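Local coordinates for protein autolysin E (Staphylococcus aureus, PDB 4PI8) that probably cleaves glycosidic bonds in the NAG-NAM chains of cell-wall peptidoglycan, as a glucosaminidase with a lysozyme-like fold, at residues A[129-134]-A[165-170]; A[78-83]-A[104-109]; A[98-103]-A[177-182]. The protein carries 1 engineered substitution. One frame throughout, in Å; residues are numbered along the deposited sequence.

Contact 1 (A[129-134]-A[165-170]); sequences NFFGIG and KFIRNE. With AMU (N-acetyl-beta-muramic acid), chain B.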
loop_
_atom_site.group_PDB
_atom_site.type_symbol
_atom_site.label_atom_id
_atom_site.label_comp_id
_atom_site.label_asym_id
_atom_site.label_seq_id
_atom_site.Cartn_x
_atom_site.Cartn_y
_atom_site.Cartn_z
ATOM N N ASN A 129 3.255 -12.739 -1.400
ATOM C CA ASN A 129 3.135 -11.418 -0.707
ATOM C C ASN A 129 2.847 -10.404 -1.781
ATOM O O ASN A 129 3.649 -10.140 -2.649
ATOM C CB ASN A 129 4.472 -11.155 -0.040
ATOM C CG ASN A 129 4.454 -9.949 0.871
ATOM O OD1 ASN A 129 3.700 -8.990 0.709
ATOM N ND2 ASN A 129 5.276 -10.029 1.859
ATOM N N PHE A 130 1.622 -9.824 -1.721
ATOM C CA PHE A 130 1.196 -8.922 -2.755
ATOM C C PHE A 130 1.109 -7.438 -2.348
ATOM O O PHE A 130 0.630 -6.625 -3.119
ATOM C CB PHE A 130 -0.188 -9.361 -3.302
ATOM C CG PHE A 130 -0.226 -10.713 -3.959
ATOM C CD1 PHE A 130 0.860 -11.246 -4.608
ATOM C CD2 PHE A 130 -1.396 -11.429 -3.913
ATOM C CE1 PHE A 130 0.799 -12.516 -5.192
ATOM C CE2 PHE A 130 -1.488 -12.645 -4.563
ATOM C CZ PHE A 130 -0.390 -13.197 -5.173
ATOM N N PHE A 131 1.581 -7.151 -1.128
ATOM C CA PHE A 131 1.462 -5.782 -0.609
ATOM C C PHE A 131 2.759 -5.232 -0.029
ATOM O O PHE A 131 2.697 -4.296 0.803
ATOM C CB PHE A 131 0.267 -5.619 0.334
ATOM C CG PHE A 131 -1.039 -6.081 -0.260
ATOM C CD1 PHE A 131 -1.811 -5.218 -0.997
ATOM C CD2 PHE A 131 -1.456 -7.370 -0.075
ATOM C CE1 PHE A 131 -3.005 -5.592 -1.569
ATOM C CE2 PHE A 131 -2.622 -7.797 -0.637
ATOM C CZ PHE A 131 -3.401 -6.926 -1.398
ATOM N N GLY A 132 3.884 -5.832 -0.366
ATOM C CA GLY A 132 5.138 -5.329 0.155
ATOM C C GLY A 132 5.236 -5.389 1.637
ATOM O O GLY A 132 5.810 -4.428 2.246
ATOM N N ILE A 133 4.782 -6.420 2.327
ATOM C CA ILE A 133 4.703 -6.516 3.741
ATOM C C ILE A 133 5.907 -7.279 4.287
ATOM O O ILE A 133 6.072 -8.491 4.038
ATOM C CB ILE A 133 3.377 -7.138 4.225
ATOM C CG1 ILE A 133 2.194 -6.289 3.731
ATOM C CG2 ILE A 133 3.328 -7.299 5.720
ATOM C CD1 ILE A 133 0.857 -6.973 3.784
ATOM N N GLY A 134 6.752 -6.587 5.054
ATOM C CA GLY A 134 7.875 -7.231 5.740
ATOM C C GLY A 134 8.951 -7.686 4.780
ATOM O O GLY A 134 9.016 -7.275 3.644
ATOM N N LYS A 165 -6.029 -7.975 5.840
ATOM C CA LYS A 165 -6.093 -8.073 7.279
ATOM C C LYS A 165 -4.979 -7.243 7.953
ATOM O O LYS A 165 -5.237 -6.508 8.923
ATOM C CB LYS A 165 -5.966 -9.532 7.717
ATOM C CG LYS A 165 -6.086 -9.729 9.224
ATOM C CD LYS A 165 -5.878 -11.207 9.649
ATOM C CE LYS A 165 -5.997 -11.296 11.167
ATOM N NZ LYS A 165 -5.707 -12.706 11.594
ATOM N N PHE A 166 -3.774 -7.366 7.407
ATOM C CA PHE A 166 -2.613 -6.606 7.898
ATOM C C PHE A 166 -2.868 -5.083 7.754
ATOM O O PHE A 166 -2.678 -4.291 8.716
ATOM C CB PHE A 166 -1.396 -6.996 7.154
ATOM C CG PHE A 166 -0.170 -6.138 7.468
ATOM C CD1 PHE A 166 0.628 -6.422 8.561
ATOM C CD2 PHE A 166 0.158 -5.063 6.682
ATOM C CE1 PHE A 166 1.771 -5.643 8.824
ATOM C CE2 PHE A 166 1.278 -4.303 6.954
ATOM C CZ PHE A 166 2.069 -4.606 8.028
ATOM N N ILE A 167 -3.321 -4.614 6.569
ATOM C CA ILE A 167 -3.551 -3.191 6.372
ATOM C C ILE A 167 -4.582 -2.666 7.339
ATOM O O ILE A 167 -4.411 -1.645 7.998
ATOM C CB ILE A 167 -3.909 -2.945 4.894
ATOM C CG1 ILE A 167 -2.720 -3.269 3.982
ATOM C CG2 ILE A 167 -4.401 -1.513 4.701
ATOM C CD1 ILE A 167 -3.056 -3.581 2.570
ATOM N N ARG A 168 -5.681 -3.398 7.491
ATOM C CA ARG A 168 -6.691 -3.006 8.433
ATOM C C ARG A 168 -6.140 -2.957 9.868
ATOM O O ARG A 168 -6.338 -1.974 10.588
ATOM C CB ARG A 168 -7.919 -3.961 8.345
ATOM C CG ARG A 168 -8.886 -3.960 9.544
ATOM C CD ARG A 168 -9.467 -2.624 9.949
ATOM N NE ARG A 168 -10.339 -2.029 8.966
ATOM C CZ ARG A 168 -10.897 -0.864 9.081
ATOM N NH1 ARG A 168 -11.671 -0.334 8.181
ATOM N NH2 ARG A 168 -10.648 -0.179 10.219
ATOM N N ASN A 169 -5.543 -4.063 10.290
ATOM C CA ASN A 169 -5.163 -4.188 11.729
ATOM C C ASN A 169 -4.005 -3.329 12.083
ATOM O O ASN A 169 -3.975 -2.830 13.219
ATOM C CB ASN A 169 -4.880 -5.626 12.063
ATOM C CG ASN A 169 -6.142 -6.446 12.185
ATOM O OD1 ASN A 169 -7.188 -5.920 12.395
ATOM N ND2 ASN A 169 -6.006 -7.739 12.047
ATOM N N GLU A 170 -3.055 -3.126 11.179
ATOM C CA GLU A 170 -1.845 -2.396 11.538
ATOM C C GLU A 170 -1.823 -0.938 11.123
ATOM O O GLU A 170 -1.148 -0.139 11.751
ATOM C CB GLU A 170 -0.596 -3.069 10.996
ATOM C CG GLU A 170 -0.548 -4.531 11.432
ATOM C CD GLU A 170 -0.618 -4.720 12.935
ATOM O OE1 GLU A 170 0.029 -3.922 13.675
ATOM O OE2 GLU A 170 -1.328 -5.679 13.344
HETATM C C1 AMU B . 8.787 -0.861 4.131
HETATM C C2 AMU B . 8.136 -1.588 5.270
HETATM C C3 AMU B . 8.253 -0.761 6.561
HETATM C C4 AMU B . 9.744 -0.418 6.785
HETATM C C5 AMU B . 10.334 0.145 5.524
HETATM C C6 AMU B . 11.822 0.464 5.695
HETATM C C7 AMU B . 6.025 -2.922 5.360
HETATM C C8 AMU B . 4.536 -2.866 5.098
HETATM C C9 AMU B . 6.459 -0.937 8.159
HETATM C C10 AMU B . 5.657 -2.040 8.732
HETATM C C11 AMU B . 6.717 0.162 9.187
HETATM O O1 AMU B . 8.737 -1.626 2.937
HETATM O O3 AMU B . 7.709 -1.445 7.685
HETATM O O4 AMU B . 9.743 0.514 7.879
HETATM O O5 AMU B . 10.178 -0.761 4.460
HETATM O O6 AMU B . 12.367 1.173 4.577
HETATM O O7 AMU B . 6.560 -3.941 5.743
HETATM O O10 AMU B . 4.392 -1.967 8.738
HETATM O O11 AMU B . 6.274 -3.048 9.268
HETATM N N2 AMU B . 6.692 -1.826 5.019
#

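Contact 2 (A[78-83]-A[104-109]); sequences GILENR and HALVAT. Engineered in segment 104-109: Ala108 (natural residue Glu).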
loop_
_atom_site.group_PDB
_atom_site.type_symbol
_atom_site.label_atom_id
_atom_site.label_comp_id
_atom_site.label_asym_id
_atom_site.label_seq_id
_atom_site.Cartn_x
_atom_site.Cartn_y
_atom_site.Cartn_z
ATOM N N GLY A 78 -1.628 -10.883 -14.663
ATOM C CA GLY A 78 -0.791 -11.911 -14.167
ATOM C C GLY A 78 -1.408 -12.820 -13.124
ATOM O O GLY A 78 -2.534 -13.304 -13.313
ATOM N N ILE A 79 -0.692 -13.035 -12.062
ATOM C CA ILE A 79 -1.153 -13.855 -10.953
ATOM C C ILE A 79 -2.421 -13.308 -10.288
ATOM O O ILE A 79 -3.102 -14.039 -9.604
ATOM C CB ILE A 79 -0.037 -14.091 -9.945
ATOM C CG1 ILE A 79 -0.332 -15.248 -9.027
ATOM C CG2 ILE A 79 0.315 -12.829 -9.131
ATOM C CD1 ILE A 79 0.892 -15.760 -8.310
ATOM N N LEU A 80 -2.729 -12.039 -10.498
ATOM C CA LEU A 80 -3.929 -11.444 -9.900
ATOM C C LEU A 80 -5.172 -11.610 -10.753
ATOM O O LEU A 80 -6.299 -11.403 -10.276
ATOM C CB LEU A 80 -3.667 -9.951 -9.564
ATOM C CG LEU A 80 -2.520 -9.718 -8.636
ATOM C CD1 LEU A 80 -2.313 -8.179 -8.494
ATOM C CD2 LEU A 80 -2.593 -10.444 -7.326
ATOM N N GLU A 81 -5.027 -11.952 -12.029
ATOM C CA GLU A 81 -6.132 -12.108 -12.916
ATOM C C GLU A 81 -7.123 -13.136 -12.382
ATOM O O GLU A 81 -6.743 -14.204 -11.875
ATOM C CB GLU A 81 -5.642 -12.515 -14.317
ATOM C CG GLU A 81 -6.751 -12.694 -15.344
ATOM C CD GLU A 81 -6.185 -12.999 -16.719
ATOM O OE1 GLU A 81 -5.752 -14.131 -16.927
ATOM O OE2 GLU A 81 -6.064 -12.072 -17.523
ATOM N N ASN A 82 -8.415 -12.796 -12.467
ATOM C CA ASN A 82 -9.489 -13.661 -12.091
ATOM C C ASN A 82 -9.474 -13.985 -10.613
ATOM O O ASN A 82 -10.000 -15.014 -10.188
ATOM C CB ASN A 82 -9.562 -14.927 -13.015
ATOM C CG ASN A 82 -10.302 -14.644 -14.325
ATOM O OD1 ASN A 82 -9.982 -15.206 -15.382
ATOM N ND2 ASN A 82 -11.203 -13.676 -14.291
ATOM N N ARG A 83 -8.927 -13.093 -9.769
ATOM C CA ARG A 83 -8.982 -13.248 -8.305
ATOM C C ARG A 83 -9.894 -12.165 -7.656
ATOM O O ARG A 83 -9.843 -11.950 -6.426
ATOM C CB ARG A 83 -7.617 -13.240 -7.622
ATOM C CG ARG A 83 -6.791 -14.421 -8.221
ATOM C CD ARG A 83 -5.549 -14.687 -7.415
ATOM N NE ARG A 83 -4.725 -15.708 -8.061
ATOM C CZ ARG A 83 -4.850 -17.003 -7.844
ATOM N NH1 ARG A 83 -5.727 -17.474 -7.012
ATOM N NH2 ARG A 83 -4.120 -17.845 -8.578
ATOM N N HIS A 104 -3.060 -1.101 -4.927
ATOM C CA HIS A 104 -1.882 -1.378 -4.130
ATOM C C HIS A 104 -1.233 -2.658 -4.623
ATOM O O HIS A 104 -0.003 -2.682 -4.852
ATOM C CB HIS A 104 -2.272 -1.394 -2.664
ATOM C CG HIS A 104 -1.125 -1.500 -1.711
ATOM N ND1 HIS A 104 -1.284 -1.334 -0.367
ATOM C CD2 HIS A 104 0.186 -1.794 -1.924
ATOM C CE1 HIS A 104 -0.123 -1.482 0.222
ATOM N NE2 HIS A 104 0.785 -1.764 -0.691
ATOM N N ALA A 105 -1.992 -3.738 -4.753
ATOM C CA ALA A 105 -1.408 -5.014 -5.211
ATOM C C ALA A 105 -0.794 -4.843 -6.547
ATOM O O ALA A 105 0.303 -5.461 -6.781
ATOM C CB ALA A 105 -2.471 -6.094 -5.234
ATOM N N LEU A 106 -1.387 -4.102 -7.463
ATOM C CA LEU A 106 -0.810 -3.935 -8.806
ATOM C C LEU A 106 0.519 -3.197 -8.729
ATOM O O LEU A 106 1.486 -3.588 -9.409
ATOM C CB LEU A 106 -1.768 -3.217 -9.710
ATOM C CG LEU A 106 -3.030 -3.986 -10.080
ATOM C CD1 LEU A 106 -4.051 -3.122 -10.824
ATOM C CD2 LEU A 106 -2.670 -5.252 -10.900
ATOM N N VAL A 107 0.622 -2.140 -7.948
ATOM C CA VAL A 107 1.922 -1.447 -7.751
ATOM C C VAL A 107 2.929 -2.376 -7.143
ATOM O O VAL A 107 4.116 -2.455 -7.636
ATOM C CB VAL A 107 1.681 -0.160 -6.917
ATOM C CG1 VAL A 107 2.999 0.478 -6.378
ATOM C CG2 VAL A 107 0.849 0.812 -7.748
ATOM N N ALA A 108 2.594 -3.100 -6.116
ATOM C CA ALA A 108 3.529 -3.936 -5.382
ATOM C C ALA A 108 3.983 -5.187 -6.158
ATOM O O ALA A 108 5.003 -5.761 -5.772
ATOM C CB ALA A 108 2.959 -4.362 -4.086
ATOM N N THR A 109 3.240 -5.625 -7.144
ATOM C CA THR A 109 3.543 -6.867 -7.849
ATOM C C THR A 109 3.923 -6.638 -9.298
ATOM O O THR A 109 3.968 -7.584 -10.101
ATOM C CB THR A 109 2.323 -7.824 -7.821
ATOM O OG1 THR A 109 1.205 -7.278 -8.512
ATOM C CG2 THR A 109 1.997 -8.218 -6.411
#

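Contact 3 (A[98-103]-A[177-182]); sequences VIYLVS and LNLYQM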
loop_
_atom_site.group_PDB
_atom_site.type_symbol
_atom_site.label_atom_id
_atom_site.label_comp_id
_atom_site.label_asym_id
_atom_site.label_seq_id
_atom_site.Cartn_x
_atom_site.Cartn_y
_atom_site.Cartn_z
ATOM N N VAL A 98 -11.884 -1.778 -2.031
ATOM C CA VAL A 98 -11.326 -2.813 -2.908
ATOM C C VAL A 98 -10.562 -2.197 -4.080
ATOM O O VAL A 98 -9.639 -2.850 -4.619
ATOM C CB VAL A 98 -12.409 -3.806 -3.436
ATOM C CG1 VAL A 98 -13.324 -3.159 -4.483
ATOM C CG2 VAL A 98 -11.801 -5.090 -3.910
ATOM N N ILE A 99 -10.936 -0.994 -4.491
ATOM C CA ILE A 99 -10.169 -0.348 -5.561
ATOM C C ILE A 99 -8.752 -0.000 -5.066
ATOM O O ILE A 99 -7.758 -0.166 -5.789
ATOM C CB ILE A 99 -10.908 0.802 -6.189
ATOM C CG1 ILE A 99 -12.083 0.308 -7.040
ATOM C CG2 ILE A 99 -9.977 1.677 -7.004
ATOM C CD1 ILE A 99 -13.019 1.377 -7.541
ATOM N N TYR A 100 -8.654 0.507 -3.836
ATOM C CA TYR A 100 -7.378 0.713 -3.209
ATOM C C TYR A 100 -6.632 -0.594 -3.139
ATOM O O TYR A 100 -5.447 -0.658 -3.509
ATOM C CB TYR A 100 -7.576 1.319 -1.801
ATOM C CG TYR A 100 -6.430 0.967 -0.899
ATOM C CD1 TYR A 100 -5.149 1.420 -1.141
ATOM C CD2 TYR A 100 -6.609 0.047 0.132
ATOM C CE1 TYR A 100 -4.093 0.983 -0.390
ATOM C CE2 TYR A 100 -5.563 -0.381 0.920
ATOM C CZ TYR A 100 -4.301 0.033 0.605
ATOM O OH TYR A 100 -3.240 -0.469 1.342
ATOM N N LEU A 101 -7.277 -1.673 -2.689
ATOM C CA LEU A 101 -6.582 -2.923 -2.465
ATOM C C LEU A 101 -5.998 -3.469 -3.776
ATOM O O LEU A 101 -4.818 -3.894 -3.827
ATOM C CB LEU A 101 -7.501 -3.958 -1.833
ATOM C CG LEU A 101 -6.870 -5.115 -1.114
ATOM C CD1 LEU A 101 -5.987 -4.695 0.051
ATOM C CD2 LEU A 101 -7.994 -6.037 -0.678
ATOM N N VAL A 102 -6.785 -3.452 -4.833
ATOM C CA VAL A 102 -6.342 -3.881 -6.143
ATOM C C VAL A 102 -5.199 -3.013 -6.574
ATOM O O VAL A 102 -4.187 -3.497 -7.111
ATOM C CB VAL A 102 -7.499 -3.843 -7.167
ATOM C CG1 VAL A 102 -6.956 -3.916 -8.587
ATOM C CG2 VAL A 102 -8.502 -4.998 -6.857
ATOM N N SER A 103 -5.371 -1.666 -6.486
ATOM C CA SER A 103 -4.340 -0.754 -6.949
ATOM C C SER A 103 -3.028 -0.943 -6.234
ATOM O O SER A 103 -1.945 -0.922 -6.848
ATOM C CB SER A 103 -4.827 0.720 -6.875
ATOM O OG SER A 103 -6.033 0.911 -7.622
ATOM N N LEU A 177 -5.451 6.276 7.702
ATOM C CA LEU A 177 -6.685 5.985 6.997
ATOM C C LEU A 177 -6.644 6.327 5.528
ATOM O O LEU A 177 -7.629 6.049 4.821
ATOM C CB LEU A 177 -7.849 6.779 7.633
ATOM C CG LEU A 177 -7.972 6.721 9.151
ATOM C CD1 LEU A 177 -9.265 7.517 9.504
ATOM C CD2 LEU A 177 -8.064 5.288 9.577
ATOM N N ASN A 178 -5.611 6.993 5.091
ATOM C CA ASN A 178 -5.431 7.343 3.682
ATOM C C ASN A 178 -4.010 7.134 3.279
ATOM O O ASN A 178 -3.118 6.855 4.123
ATOM C CB ASN A 178 -5.999 8.719 3.396
ATOM C CG ASN A 178 -5.238 9.836 4.047
ATOM O OD1 ASN A 178 -4.020 9.811 4.196
ATOM N ND2 ASN A 178 -6.005 10.899 4.387
ATOM N N LEU A 179 -3.735 7.188 1.966
ATOM C CA LEU A 179 -2.405 6.887 1.519
ATOM C C LEU A 179 -1.320 7.790 2.093
ATOM O O LEU A 179 -0.220 7.395 2.421
ATOM C CB LEU A 179 -2.310 6.878 -0.030
ATOM C CG LEU A 179 -3.124 5.769 -0.732
ATOM C CD1 LEU A 179 -3.234 6.111 -2.198
ATOM C CD2 LEU A 179 -2.582 4.388 -0.529
ATOM N N TYR A 180 -1.655 9.085 2.118
ATOM C CA TYR A 180 -0.725 10.076 2.697
ATOM C C TYR A 180 -0.311 9.697 4.132
ATOM O O TYR A 180 0.848 9.750 4.470
ATOM C CB TYR A 180 -1.342 11.484 2.684
ATOM C CG TYR A 180 -0.326 12.529 3.083
ATOM C CD1 TYR A 180 0.576 13.041 2.179
ATOM C CD2 TYR A 180 -0.231 12.980 4.379
ATOM C CE1 TYR A 180 1.551 13.943 2.551
ATOM C CE2 TYR A 180 0.767 13.880 4.748
ATOM C CZ TYR A 180 1.627 14.361 3.837
ATOM O OH TYR A 180 2.649 15.251 4.234
ATOM N N GLN A 181 -1.311 9.353 4.930
ATOM C CA GLN A 181 -1.034 8.970 6.320
ATOM C C GLN A 181 -0.263 7.680 6.412
ATOM O O GLN A 181 0.601 7.513 7.284
ATOM C CB GLN A 181 -2.276 8.879 7.174
ATOM C CG GLN A 181 -3.014 10.199 7.347
ATOM C CD GLN A 181 -4.353 9.996 7.981
ATOM O OE1 GLN A 181 -5.127 9.111 7.614
ATOM N NE2 GLN A 181 -4.657 10.810 9.006
ATOM N N MET A 182 -0.575 6.708 5.550
ATOM C CA MET A 182 0.167 5.439 5.535
ATOM C C MET A 182 1.626 5.703 5.202
ATOM O O MET A 182 2.525 5.009 5.736
ATOM C CB MET A 182 -0.460 4.474 4.521
ATOM C CG MET A 182 -1.808 3.948 4.958
ATOM S SD MET A 182 -2.613 2.906 3.723
ATOM C CE MET A 182 -1.625 1.414 3.868
#

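Contact 1 (A[129-134]-A[165-170])
Ile133 lays its branched side chain over one face of the Phe166 ring. Its CG2 methyl stands 3.7 Å from the ring centroid and 7° off the normal, a CH-pi contact. With CG1 beside the backbone N (chi1 -59°), the other branch runs along the same ring, and Ile133 CD1 comes 3.5 Å from Phe166 CD2. A beta-branched residue suits this place because both arms can follow a flat surface. The opposite face lies against Glu170 CB, offset toward the rim, while O10 of the bound N-acetylmuramic acid meets the ring edge; Ile133 and Phe166 thus wall part of the glycan pocket. Phe131 CD1 touches Ile167 CD1 at 4.1 Å, the two side chains crossing at about a right angle.

Asn129 OD1 accepts a nearly straight bond (178°) from Ile133 N, and its ND2 gives one to Ile133 O at 2.8 Å, in the amide plane. At the other end of this peptide, Gly134 N gives O7, the acetamido oxygen of N-acetylmuramic acid, a 2.7 Å hydrogen bond.

The loop leads from strand 125-127 to helix 138-143 and packs on helix 156-172. Phe131 and Ile167 both reach helix 98-108, and Tyr147 of helix 147-150 meets Phe166 edge-to-face.

Contact 2 (A[78-83]-A[104-109])
Leu80 reaches from its turn to the end of helix 98-108 and makes all the closest approaches of this contact. Its CB already points at the helix. CG lies beside the backbone N (chi1 -58°), and the chain then extends, CD1 anti to CA (chi2 175°), which carries that methyl farthest forward. Beyond CG the side chain forks. CD1 fits among three groups: Leu80 CD1 lies 3.9 Å from Ala105 CB, 3.8 Å from Leu106 CD2 and 3.6 Å from Thr109 OG1. CD2 turns to the ring of Phe130. Ala105 suits its place because a single methyl leaves room for the incoming leucine, whereas the CB of Leu106 points alongside and its extended chain brings only CD2 to the contact.

Thr109 is the first residue to leave the helical backbone angles. Its OG1 lies between backbone N and carbonyl carbon (chi1 64°), folded back so that it donates to Ala105 O at 2.7 Å from above the carbonyl plane; Thr109 OG1 is also hydrogen-bonded to Gly112 N. On the other side, Arg83 NE gives Ile79 O a bond of 2.8 Å in its guanidinium plane, while NH1 pairs with Asp157 in a salt bridge.

On the same helix, the engineered Ala108 replaces the catalytic glutamate.

No hydrogen bond crosses between the segments. The join is therefore made by buried hydrocarbon, and the hydroxyl that Leu80 CD1 touches can be enclosed there because its hydrogen bonds are made within its own side of the contact and with the following loop.

Contact 3 (A[98-103]-A[177-182])
Tyr100 carries this contact from helix 98-108, meeting Leu179 and Met182 at the start of helix 179-184. Before it in sequence, Val98 and Ile99 turn to helices 84-94 and 200-215 respectively, while Val98 O accepts from Val102 N and Ile99 O takes two bonds from Ser103. Tyr100 sends its ring across the gap, CG anti to the backbone N (chi1 153°). Tyr100 CE1 lies 3.7 Å from Leu179 CD2, which approaches the ring obliquely. At the far end, Tyr100 OH is 3.5 Å from Met182 CE. The methionine chain bends at its last torsion (chi3 74°), and its SD stands 5.3 Å from the ring centroid, 43° off the normal, an oblique Met-aromatic contact. A flexible thioether suits a spot beside a phenol whose hydroxyl is already hydrogen-bonded to His104 ND1. Leu101 turns instead to Phe131 and helix 156-172. Ser103 closes the segment, folding its OG back to Ile99 O at 2.7 Å, on the opposite face of that carbonyl from Ser103 N.

Across the contact, Asn178 OD1 caps Gln181 N at 2.8 Å, and Gln181 OE1 accepts weakly from Asn178 N in return, a capping box; Leu177 N adds a separate bond to Gln181 OE1. The box starts the short helix whose Met182 also touches Tyr171 and Tyr194, two residues of the glycan pocket, so the contact belongs to the helical core beneath the binding site of a lysozyme-like domain.

How the contacts relate
From the N terminus, residues 78-83 come first, and contact 2 closes a loop through helix 84-94 when the chain reaches 104-109 at the end of helix 98-108. Contact 3 has by then opened at 98-103, on the same helix, so contacts 2 and 3 cross along the chain. Contact 1 follows contact 2 in series, opening at 129-134 and closing at 165-170 on helix 156-172, all within the long loop that contact 3 completes at 177-182. Contacts 1 and 2 meet where the Phe130 ring touches Thr109 CG2; contacts 1 and 3 meet at Ile167. Together they tie the glycan-binding loop, the loop at 78-83, and helices 156-172 and 179-184 around helix 98-108.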